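Local coordinates for protein Exo-poly-alpha-D-galacturonosidase (Thermotoga maritima, PDB 3JUR) that probably hydrolyses the galacturonic acid chains of pectin from their ends, as a heat-active, tetrameric member of glycoside hydrolase family 28, at residues Glu52-Gln57 / Ser78-His83; Val263-Gly268 / Glu281-Arg286; Arg324-Lys329 / Val376-Leu381; Lys387-Ile392 / Val429-Ser434. All blocks are in the same frame, centred on the assembly; numbering follows the deposited sequence.

Contact 1 of 4, residues Glu52-Gln57 / Ser78-His83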
# COMPACT_ATOMS: atom_id res chain seq x y z
N GLU D 52 -12.11 41.20 -48.27
CA GLU D 52 -13.17 42.08 -48.76
C GLU D 52 -13.82 41.54 -50.04
O GLU D 52 -15.05 41.61 -50.19
CB GLU D 52 -12.66 43.52 -48.93
CG GLU D 52 -13.59 44.49 -49.68
CD GLU D 52 -15.01 44.58 -49.10
OE1 GLU D 52 -15.18 44.39 -47.87
OE2 GLU D 52 -15.94 44.85 -49.88
N GLU D 53 -13.02 41.01 -50.96
CA GLU D 53 -13.56 40.39 -52.17
C GLU D 53 -14.50 39.23 -51.81
O GLU D 53 -15.57 39.09 -52.39
CB GLU D 53 -12.45 39.92 -53.12
CG GLU D 53 -12.93 39.42 -54.49
CD GLU D 53 -13.39 40.54 -55.41
OE1 GLU D 53 -14.48 41.11 -55.18
OE2 GLU D 53 -12.66 40.84 -56.38
N LEU D 54 -14.09 38.41 -50.85
CA LEU D 54 -14.92 37.30 -50.36
C LEU D 54 -16.16 37.79 -49.64
O LEU D 54 -17.26 37.31 -49.88
CB LEU D 54 -14.11 36.38 -49.45
CG LEU D 54 -13.24 35.31 -50.10
CD1 LEU D 54 -12.23 34.77 -49.10
CD2 LEU D 54 -14.10 34.19 -50.68
N SER D 55 -15.96 38.75 -48.74
CA SER D 55 -17.04 39.35 -47.96
C SER D 55 -18.09 40.01 -48.85
O SER D 55 -19.29 39.97 -48.54
CB SER D 55 -16.46 40.35 -46.96
OG SER D 55 -17.45 40.84 -46.09
N LYS D 56 -17.63 40.61 -49.95
CA LYS D 56 -18.50 41.24 -50.96
C LYS D 56 -19.52 40.24 -51.53
O LYS D 56 -20.69 40.57 -51.70
CB LYS D 56 -17.64 41.81 -52.10
CG LYS D 56 -18.27 42.97 -52.86
CD LYS D 56 -17.46 43.36 -54.10
CE LYS D 56 -17.90 42.59 -55.33
NZ LYS D 56 -17.12 42.95 -56.54
N GLN D 57 -19.05 39.03 -51.82
CA GLN D 57 -19.89 37.97 -52.38
C GLN D 57 -20.73 37.24 -51.32
O GLN D 57 -21.67 36.52 -51.66
CB GLN D 57 -19.02 36.97 -53.14
CG GLN D 57 -18.38 37.54 -54.41
CD GLN D 57 -17.25 36.67 -54.94
OE1 GLN D 57 -17.43 35.94 -55.92
NE2 GLN D 57 -16.10 36.72 -54.29
N SER D 78 -17.30 38.24 -40.92
CA SER D 78 -18.27 37.14 -40.87
C SER D 78 -18.24 36.27 -42.13
O SER D 78 -18.07 36.78 -43.24
CB SER D 78 -19.68 37.69 -40.65
OG SER D 78 -19.87 38.09 -39.31
N ASN D 79 -18.42 34.96 -41.93
CA ASN D 79 -18.52 33.98 -43.03
C ASN D 79 -17.21 33.72 -43.78
O ASN D 79 -17.22 33.27 -44.94
CB ASN D 79 -19.65 34.35 -44.01
CG ASN D 79 -20.99 34.48 -43.32
OD1 ASN D 79 -21.45 33.56 -42.64
ND2 ASN D 79 -21.63 35.62 -43.50
N ILE D 80 -16.10 33.99 -43.11
CA ILE D 80 -14.77 33.84 -43.69
C ILE D 80 -13.99 32.68 -43.06
O ILE D 80 -13.89 32.58 -41.82
CB ILE D 80 -13.93 35.16 -43.58
CG1 ILE D 80 -14.63 36.32 -44.31
CG2 ILE D 80 -12.49 34.96 -44.08
CD1 ILE D 80 -14.84 36.13 -45.81
N GLU D 81 -13.47 31.81 -43.92
CA GLU D 81 -12.53 30.77 -43.50
C GLU D 81 -11.13 31.11 -44.01
O GLU D 81 -10.92 31.24 -45.22
CB GLU D 81 -12.97 29.40 -44.02
CG GLU D 81 -12.05 28.23 -43.64
CD GLU D 81 -12.43 26.93 -44.34
OE1 GLU D 81 -13.64 26.63 -44.42
OE2 GLU D 81 -11.53 26.20 -44.80
N LEU D 82 -10.19 31.26 -43.09
CA LEU D 82 -8.80 31.46 -43.44
C LEU D 82 -8.10 30.10 -43.51
O LEU D 82 -7.80 29.49 -42.48
CB LEU D 82 -8.13 32.39 -42.42
CG LEU D 82 -6.66 32.79 -42.59
CD1 LEU D 82 -6.41 33.63 -43.86
CD2 LEU D 82 -6.17 33.53 -41.35
N HIS D 83 -7.85 29.63 -44.73
CA HIS D 83 -7.28 28.29 -44.95
C HIS D 83 -5.77 28.38 -45.18
O HIS D 83 -5.31 28.83 -46.23
CB HIS D 83 -8.00 27.59 -46.11
CG HIS D 83 -7.57 26.18 -46.34
ND1 HIS D 83 -7.83 25.16 -45.44
CD2 HIS D 83 -6.90 25.60 -47.36
CE1 HIS D 83 -7.33 24.03 -45.90
NE2 HIS D 83 -6.76 24.27 -47.07
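Residues 52-57 of helix 44-57 pass beside the start of strand 80-84, with the CA atoms of Ser55 and Ile80 7.3 Å apart, close enough for one aliphatic side chain to fill the gap. That side chain is Ile80. Its CG1 branch lies beside the backbone N (chi1 -60°), and the second bend (chi2 -61°) brings CD1 against the helix, where it meets CB of Leu54 at 3.7 Å. This is its main contact, with the helix backbone close by: the same methyl lies 4.1 Å from the N of Ser55. An isoleucine suits the place because its longer branch spans the distance. Leu54 then extends onto Leu62 of strand 60-64, so the helix is seated on two adjacent strands. Away from Ile80 the helix carries polar residues: Lys56 NZ forms a salt bridge, with only a weak hydrogen bond, to Glu53 OE1 at 3.5 Å, and Gln57 NE2 donates to Glu53 O at 3.1 Å from above the carbonyl plane. Glu52 forms a salt bridge with Lys77, tying the helix to the loop ahead of the strand. A helix laid over the first coils in this way is consistent with the N-terminal helix that caps the right-handed parallel beta-helix in this fold.

Contact 2 of 4, residues Val263-Gly268 / Glu281-Arg286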
# COMPACT_ATOMS: atom_id res chain seq x y z
N VAL D 263 -4.32 25.33 -21.03
CA VAL D 263 -5.72 25.66 -21.26
C VAL D 263 -6.22 26.36 -19.99
O VAL D 263 -6.23 25.76 -18.91
CB VAL D 263 -6.57 24.40 -21.57
CG1 VAL D 263 -8.06 24.76 -21.71
CG2 VAL D 263 -6.05 23.73 -22.82
N VAL D 264 -6.62 27.62 -20.13
CA VAL D 264 -6.94 28.49 -19.00
C VAL D 264 -8.30 29.12 -19.16
O VAL D 264 -8.49 29.97 -20.03
CB VAL D 264 -5.99 29.70 -18.89
CG1 VAL D 264 -5.66 29.97 -17.44
CG2 VAL D 264 -4.75 29.53 -19.75
N ILE D 265 -9.23 28.78 -18.29
CA ILE D 265 -10.58 29.32 -18.40
C ILE D 265 -10.72 30.55 -17.50
O ILE D 265 -10.38 30.52 -16.31
CB ILE D 265 -11.63 28.26 -18.11
CG1 ILE D 265 -11.43 27.09 -19.07
CG2 ILE D 265 -13.03 28.83 -18.28
CD1 ILE D 265 -11.90 25.79 -18.55
N LYS D 266 -11.22 31.63 -18.11
CA LYS D 266 -11.27 32.96 -17.49
C LYS D 266 -12.62 33.64 -17.73
O LYS D 266 -13.46 33.11 -18.47
CB LYS D 266 -10.13 33.84 -18.01
CG LYS D 266 -8.73 33.24 -17.83
CD LYS D 266 -7.67 34.17 -18.41
CE LYS D 266 -6.27 33.55 -18.31
NZ LYS D 266 -5.73 33.57 -16.93
N SER D 267 -12.84 34.79 -17.11
CA SER D 267 -14.08 35.57 -17.25
C SER D 267 -13.98 37.00 -16.71
O SER D 267 -14.94 37.54 -16.14
CB SER D 267 -15.27 34.84 -16.61
OG SER D 267 -15.06 34.63 -15.23
N GLY D 268 -12.81 37.61 -16.89
CA GLY D 268 -12.60 38.99 -16.47
C GLY D 268 -12.03 39.13 -15.07
O GLY D 268 -12.14 38.22 -14.24
N GLU D 281 -18.65 29.07 -19.21
CA GLU D 281 -19.46 27.93 -18.82
C GLU D 281 -19.70 26.97 -19.98
O GLU D 281 -19.74 27.38 -21.14
CB GLU D 281 -20.79 28.37 -18.19
CG GLU D 281 -21.66 29.22 -19.09
CD GLU D 281 -22.99 29.60 -18.46
OE1 GLU D 281 -23.65 30.54 -18.99
OE2 GLU D 281 -23.38 28.97 -17.45
N TYR D 282 -19.85 25.69 -19.65
CA TYR D 282 -20.07 24.64 -20.64
C TYR D 282 -18.90 24.55 -21.60
O TYR D 282 -19.04 24.75 -22.81
CB TYR D 282 -21.41 24.84 -21.36
CG TYR D 282 -22.62 24.63 -20.47
CD1 TYR D 282 -22.84 23.41 -19.84
CD2 TYR D 282 -23.56 25.65 -20.28
CE1 TYR D 282 -23.95 23.20 -19.02
CE2 TYR D 282 -24.69 25.44 -19.46
CZ TYR D 282 -24.86 24.21 -18.84
OH TYR D 282 -25.96 23.99 -18.03
N ILE D 283 -17.72 24.28 -21.03
CA ILE D 283 -16.47 24.12 -21.77
C ILE D 283 -16.04 22.67 -21.64
O ILE D 283 -15.91 22.15 -20.52
CB ILE D 283 -15.32 25.03 -21.22
CG1 ILE D 283 -15.80 26.46 -20.86
CG2 ILE D 283 -14.13 25.05 -22.19
CD1 ILE D 283 -16.28 27.30 -22.02
N LEU D 284 -15.82 22.03 -22.78
CA LEU D 284 -15.38 20.65 -22.83
C LEU D 284 -13.96 20.59 -23.37
O LEU D 284 -13.68 21.09 -24.46
CB LEU D 284 -16.34 19.81 -23.70
CG LEU D 284 -16.05 18.32 -23.89
CD1 LEU D 284 -16.07 17.57 -22.54
CD2 LEU D 284 -17.06 17.72 -24.85
N VAL D 285 -13.06 20.01 -22.58
CA VAL D 285 -11.65 19.86 -22.95
C VAL D 285 -11.32 18.37 -22.94
O VAL D 285 -11.27 17.76 -21.86
CB VAL D 285 -10.74 20.62 -21.95
CG1 VAL D 285 -9.25 20.53 -22.34
CG2 VAL D 285 -11.18 22.09 -21.84
N ARG D 286 -11.13 17.76 -24.11
CA ARG D 286 -10.96 16.30 -24.16
C ARG D 286 -9.94 15.84 -25.20
O ARG D 286 -9.73 16.50 -26.23
CB ARG D 286 -12.31 15.61 -24.39
CG ARG D 286 -12.91 15.90 -25.76
CD ARG D 286 -14.27 15.24 -25.93
NE ARG D 286 -14.69 15.25 -27.32
CZ ARG D 286 -15.87 14.80 -27.75
NH1 ARG D 286 -16.75 14.30 -26.90
NH2 ARG D 286 -16.16 14.85 -29.05
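Val263 faces Val285 and Ile265 faces Ile283 across the interior of the coil, both pairs with CA atoms 8.5 Å apart. The two strands run in opposite directions, and that spacing is too wide for backbone pairing; it is filled by side chains. Each strand pairs through its backbone with others instead: Val263 and Ile265, for example, with Val300 of strand 299-301. The valines reach toward each other tip to tip. Val263 CG1, opposite its own backbone N (chi1 176°), meets Val285 CG2, the branch lying beside the backbone N, at 4.1 Å. Two residues along, Ile265 CD1 comes to 4.3 Å from Ile283 CG2, the extended chain of the first isoleucine reaching the short branch of the second. Beta-branched residues are well placed here, since they suit extended strands and present methyls inward at short range. Leu299 touches both Val263 and Val285, carrying the apolar filling into the next coil, and Ile265 also touches Val309 and Val312 of strand 309-320. Val264 and Leu284, between the facing residues, take no part; beyond the pairs Lys266 forms a salt bridge with Glu304, and Arg286 with Glu252 and with Glu11 of helix 6-16. Aliphatic side chains meeting across the lumen are the hallmark of the right-handed parallel beta-helix shared by family 28 enzymes.

Contact 3 of 4, residues Arg324-Lys329 / Val376-Leu381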
# COMPACT_ATOMS: atom_id res chain seq x y z
N ARG D 324 1.81 21.70 -13.21
CA ARG D 324 0.57 21.34 -12.53
C ARG D 324 -0.41 20.74 -13.52
O ARG D 324 -0.48 21.16 -14.68
CB ARG D 324 -0.08 22.58 -11.89
CG ARG D 324 0.81 23.30 -10.89
CD ARG D 324 0.29 24.65 -10.44
NE ARG D 324 1.41 25.35 -9.80
CZ ARG D 324 2.32 26.07 -10.45
NH1 ARG D 324 2.23 26.25 -11.77
NH2 ARG D 324 3.32 26.62 -9.78
N ALA D 325 -1.17 19.76 -13.06
CA ALA D 325 -2.18 19.14 -13.92
C ALA D 325 -3.47 19.95 -13.89
O ALA D 325 -3.99 20.33 -14.94
CB ALA D 325 -2.42 17.69 -13.51
N LEU D 326 -3.97 20.20 -12.68
CA LEU D 326 -5.19 20.96 -12.46
C LEU D 326 -4.87 22.10 -11.50
O LEU D 326 -4.32 21.87 -10.41
CB LEU D 326 -6.31 20.07 -11.88
CG LEU D 326 -7.63 20.74 -11.46
CD1 LEU D 326 -8.39 21.37 -12.66
CD2 LEU D 326 -8.55 19.78 -10.72
N ARG D 327 -5.24 23.31 -11.89
CA ARG D 327 -4.91 24.51 -11.14
C ARG D 327 -6.10 25.46 -11.09
O ARG D 327 -6.60 25.88 -12.12
CB ARG D 327 -3.71 25.18 -11.82
CG ARG D 327 -3.08 26.32 -11.04
CD ARG D 327 -2.01 26.98 -11.90
NE ARG D 327 -1.11 27.81 -11.10
CZ ARG D 327 -0.25 28.68 -11.60
NH1 ARG D 327 -0.15 28.84 -12.92
NH2 ARG D 327 0.52 29.39 -10.79
N LEU D 328 -6.57 25.78 -9.88
CA LEU D 328 -7.56 26.85 -9.67
C LEU D 328 -6.92 28.01 -8.90
O LEU D 328 -6.34 27.81 -7.82
CB LEU D 328 -8.82 26.32 -8.96
CG LEU D 328 -9.84 25.48 -9.76
CD1 LEU D 328 -9.28 24.14 -10.21
CD2 LEU D 328 -11.11 25.27 -8.97
N LYS D 329 -6.99 29.22 -9.47
CA LYS D 329 -6.38 30.42 -8.90
C LYS D 329 -7.40 31.53 -8.74
O LYS D 329 -8.15 31.83 -9.68
CB LYS D 329 -5.29 30.99 -9.82
CG LYS D 329 -4.40 30.01 -10.52
CD LYS D 329 -3.33 30.73 -11.33
CE LYS D 329 -3.82 31.06 -12.74
NZ LYS D 329 -2.68 31.49 -13.62
N VAL D 376 -15.47 20.67 -6.95
CA VAL D 376 -14.44 20.28 -7.90
C VAL D 376 -14.26 18.77 -7.76
O VAL D 376 -14.11 18.25 -6.64
CB VAL D 376 -13.09 21.02 -7.65
CG1 VAL D 376 -12.04 20.65 -8.71
CG2 VAL D 376 -13.31 22.54 -7.64
N PHE D 377 -14.32 18.07 -8.89
CA PHE D 377 -14.34 16.62 -8.91
C PHE D 377 -13.22 16.06 -9.78
O PHE D 377 -13.12 16.36 -10.98
CB PHE D 377 -15.72 16.11 -9.36
CG PHE D 377 -16.86 16.73 -8.61
CD1 PHE D 377 -17.23 16.26 -7.35
CD2 PHE D 377 -17.56 17.81 -9.14
CE1 PHE D 377 -18.27 16.86 -6.63
CE2 PHE D 377 -18.61 18.41 -8.44
CZ PHE D 377 -18.96 17.93 -7.18
N VAL D 378 -12.35 15.27 -9.14
CA VAL D 378 -11.27 14.59 -9.81
C VAL D 378 -11.61 13.11 -9.73
O VAL D 378 -11.81 12.56 -8.64
CB VAL D 378 -9.89 14.88 -9.16
CG1 VAL D 378 -8.79 14.06 -9.85
CG2 VAL D 378 -9.54 16.36 -9.23
N LYS D 379 -11.71 12.46 -10.87
CA LYS D 379 -12.04 11.05 -10.88
C LYS D 379 -11.19 10.34 -11.91
O LYS D 379 -11.03 10.82 -13.04
CB LYS D 379 -13.54 10.84 -11.13
CG LYS D 379 -13.91 9.47 -11.64
CD LYS D 379 -14.67 8.66 -10.64
CE LYS D 379 -16.14 8.98 -10.69
NZ LYS D 379 -16.93 7.94 -9.97
N ASN D 380 -10.65 9.18 -11.52
CA ASN D 380 -9.81 8.37 -12.41
C ASN D 380 -8.60 9.13 -12.95
O ASN D 380 -8.29 9.07 -14.14
CB ASN D 380 -10.64 7.75 -13.56
CG ASN D 380 -9.93 6.58 -14.22
OD1 ASN D 380 -9.21 5.82 -13.57
ND2 ASN D 380 -10.13 6.42 -15.53
N LEU D 381 -7.92 9.85 -12.05
CA LEU D 381 -6.64 10.47 -12.37
C LEU D 381 -5.52 9.49 -12.08
O LEU D 381 -5.51 8.82 -11.04
CB LEU D 381 -6.45 11.78 -11.59
CG LEU D 381 -5.06 12.46 -11.55
CD1 LEU D 381 -4.64 12.96 -12.94
CD2 LEU D 381 -5.05 13.59 -10.53
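Leu326 leads into the lumen of the parallel beta-helix, at the corner formed by Ala325 and Leu326 where the chain turns from one face to the next, and meets Val376 and Val378 on the wall across. Its CB points toward that wall and carries CG anti to the backbone N (chi1 174°). There the chain forks. CG and CD1 lie against a neighbour of their own segment: CD1 is 3.8 Å from Leu328 CD1. The other branch does the reaching. Leu326 CD2 touches Val378 CG2 at 3.9 Å and Val376 CG1 at 4.1 Å, approaching both tip to tip, so one methyl sits against a methyl of each valine. Leucine suits this place because a CA separation of 9.2 Å between Leu326 and Val378 is readily bridged by a leucine facing a shorter valine. Phe343 and Leu299 also touch Leu326.

The next inward residue behaves differently. Leu328 CD2 meets Val376 CG2 at 3.7 Å, the two side chains running past each other in opposite directions, and the two methyls of Val376 are thus shared between two leucines. Arg324, Arg327 and Lys329 do not join this packing; their charged groups gather together instead. Asp261 receives salt bridges from both Arg327 and Lys329, and Arg324 has Glu354 as its partner. The Arg327 guanidinium is layered between two neighbours: Lys329 CD lies 3.6 Å above the centre of one face, and Arg324 NH1 3.5 Å from the opposite one.

Contact 4 of 4, residues Lys387-Ile392 / Val429-Ser434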
# COMPACT_ATOMS: atom_id res chain seq x y z
N LYS D 387 6.15 18.09 -6.09
CA LYS D 387 6.40 18.52 -4.72
C LYS D 387 5.15 18.24 -3.89
O LYS D 387 5.26 17.85 -2.72
CB LYS D 387 6.78 20.01 -4.67
CG LYS D 387 8.17 20.28 -5.21
CD LYS D 387 8.37 21.71 -5.71
CE LYS D 387 9.69 21.81 -6.48
NZ LYS D 387 9.96 23.19 -6.99
N TYR D 388 3.98 18.43 -4.50
CA TYR D 388 2.68 18.17 -3.88
C TYR D 388 1.77 17.34 -4.79
O TYR D 388 1.71 17.58 -6.00
CB TYR D 388 1.94 19.48 -3.58
CG TYR D 388 2.64 20.37 -2.58
CD1 TYR D 388 2.25 20.38 -1.25
CD2 TYR D 388 3.70 21.19 -2.98
CE1 TYR D 388 2.89 21.21 -0.33
CE2 TYR D 388 4.35 22.02 -2.07
CZ TYR D 388 3.94 22.02 -0.75
OH TYR D 388 4.59 22.84 0.14
N ALA D 389 1.07 16.37 -4.22
CA ALA D 389 -0.01 15.72 -4.95
C ALA D 389 -1.24 16.62 -4.89
O ALA D 389 -1.82 16.98 -5.92
CB ALA D 389 -0.32 14.32 -4.36
N VAL D 390 -1.62 16.99 -3.67
CA VAL D 390 -2.79 17.85 -3.45
C VAL D 390 -2.41 19.03 -2.53
O VAL D 390 -2.00 18.83 -1.38
CB VAL D 390 -3.98 17.07 -2.84
CG1 VAL D 390 -5.18 17.98 -2.65
CG2 VAL D 390 -4.36 15.88 -3.70
N ARG D 391 -2.55 20.24 -3.06
CA ARG D 391 -2.30 21.46 -2.30
C ARG D 391 -3.52 22.37 -2.43
O ARG D 391 -3.79 22.91 -3.50
CB ARG D 391 -1.04 22.14 -2.83
CG ARG D 391 -0.57 23.34 -2.02
CD ARG D 391 0.64 23.98 -2.68
NE ARG D 391 1.11 25.14 -1.94
CZ ARG D 391 2.19 25.86 -2.24
NH1 ARG D 391 2.95 25.56 -3.29
NH2 ARG D 391 2.52 26.89 -1.48
N ILE D 392 -4.27 22.50 -1.33
CA ILE D 392 -5.54 23.24 -1.35
C ILE D 392 -5.53 24.29 -0.24
O ILE D 392 -5.44 23.95 0.94
CB ILE D 392 -6.78 22.31 -1.22
CG1 ILE D 392 -6.87 21.39 -2.44
CG2 ILE D 392 -8.09 23.13 -1.05
CD1 ILE D 392 -7.82 20.20 -2.27
N VAL D 429 -8.57 5.92 -3.17
CA VAL D 429 -7.36 6.59 -3.68
C VAL D 429 -6.08 5.92 -3.19
O VAL D 429 -6.02 5.40 -2.07
CB VAL D 429 -7.28 8.10 -3.30
CG1 VAL D 429 -8.40 8.91 -3.95
CG2 VAL D 429 -7.28 8.28 -1.78
N ILE D 430 -5.07 5.93 -4.05
CA ILE D 430 -3.73 5.51 -3.67
C ILE D 430 -2.84 6.74 -3.80
O ILE D 430 -2.81 7.39 -4.85
CB ILE D 430 -3.21 4.32 -4.54
CG1 ILE D 430 -4.17 3.12 -4.44
CG2 ILE D 430 -1.78 3.93 -4.14
CD1 ILE D 430 -3.83 1.92 -5.34
N MET D 431 -2.15 7.07 -2.72
CA MET D 431 -1.29 8.25 -2.67
C MET D 431 0.06 7.86 -2.12
O MET D 431 0.15 7.50 -0.96
CB MET D 431 -1.89 9.33 -1.77
CG MET D 431 -2.98 10.12 -2.40
SD MET D 431 -2.95 11.82 -1.78
CE MET D 431 -3.55 12.61 -3.26
N ASN D 432 1.09 7.95 -2.96
CA ASN D 432 2.45 7.50 -2.60
C ASN D 432 2.44 6.21 -1.78
O ASN D 432 3.05 6.14 -0.71
CB ASN D 432 3.22 8.61 -1.86
CG ASN D 432 3.24 9.94 -2.62
OD1 ASN D 432 3.27 9.97 -3.86
ND2 ASN D 432 3.19 11.04 -1.88
N GLY D 433 1.73 5.20 -2.28
CA GLY D 433 1.73 3.88 -1.63
C GLY D 433 0.68 3.64 -0.56
O GLY D 433 0.43 2.49 -0.19
N SER D 434 0.07 4.71 -0.06
CA SER D 434 -0.99 4.60 0.95
C SER D 434 -2.35 4.48 0.28
O SER D 434 -2.72 5.31 -0.53
CB SER D 434 -0.98 5.82 1.89
OG SER D 434 0.01 5.70 2.89
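Met431, near the C-terminal end of the parallel beta-helix, reaches from the wall of one of the last coils to Ala389 and Val390 at a corner of an earlier one. The CA atoms of Ala389 and Met431 are 7.9 Å apart, and the flexible thioether spans that distance. Met431 sets CG beside its backbone N (chi1 -79°), and the chain then bends at chi2 (-147°) and again at chi3 (148°), so that the terminal methyl alone makes the contact. CE touches Ala389 CB at 3.8 Å, where the small alanine leaves room for it at the turning chain. It also lies 3.4 Å from Val390 CG2, the branch beside the backbone N; this is tighter than usual, and the two side chains cross at about a right angle. Ile410 touches both Ala389 and Met431.

Beyond Met431 the chain reverses in a type I' turn, with Asn432 and Gly433 at positive phi, conformations that asparagine and glycine tolerate better than most residues. Asn432 OD1 is bound by the backbone N of Ala413. The turn leads toward the tetramer interface, where Ser434 OG is hydrogen-bonded to the backbone N of Arg435 of a neighbouring subunit. On the outer side of segment 387-392, Arg391 forms salt bridges with Glu354 and Glu393, and its CD carbon rests 4.0 Å above the centre of the Tyr388 ring.

All four contacts are buried and apolar, and they follow the beta-helix from end to end, the centres of contacts 1 and 4 lying 52 Å apart. Contact 1 differs in kind, joining a capping helix to a strand, whereas contacts 2 and 3 join facing walls of the coil and contact 4 joins a corner to the wall of a later coil. Strands 263-265, 327-329 and 388-393, used by these three, belong to one sheet. Centres about 13 Å (2 to 3) and 12 Å (3 to 4) apart set them in succession. Contacts 2 and 3 rely on branched aliphatic residues; contact 4, near the subunit interface, depends on a single bent methionine. Salt bridges accompany the apolar meetings but are made by other residues of the segments.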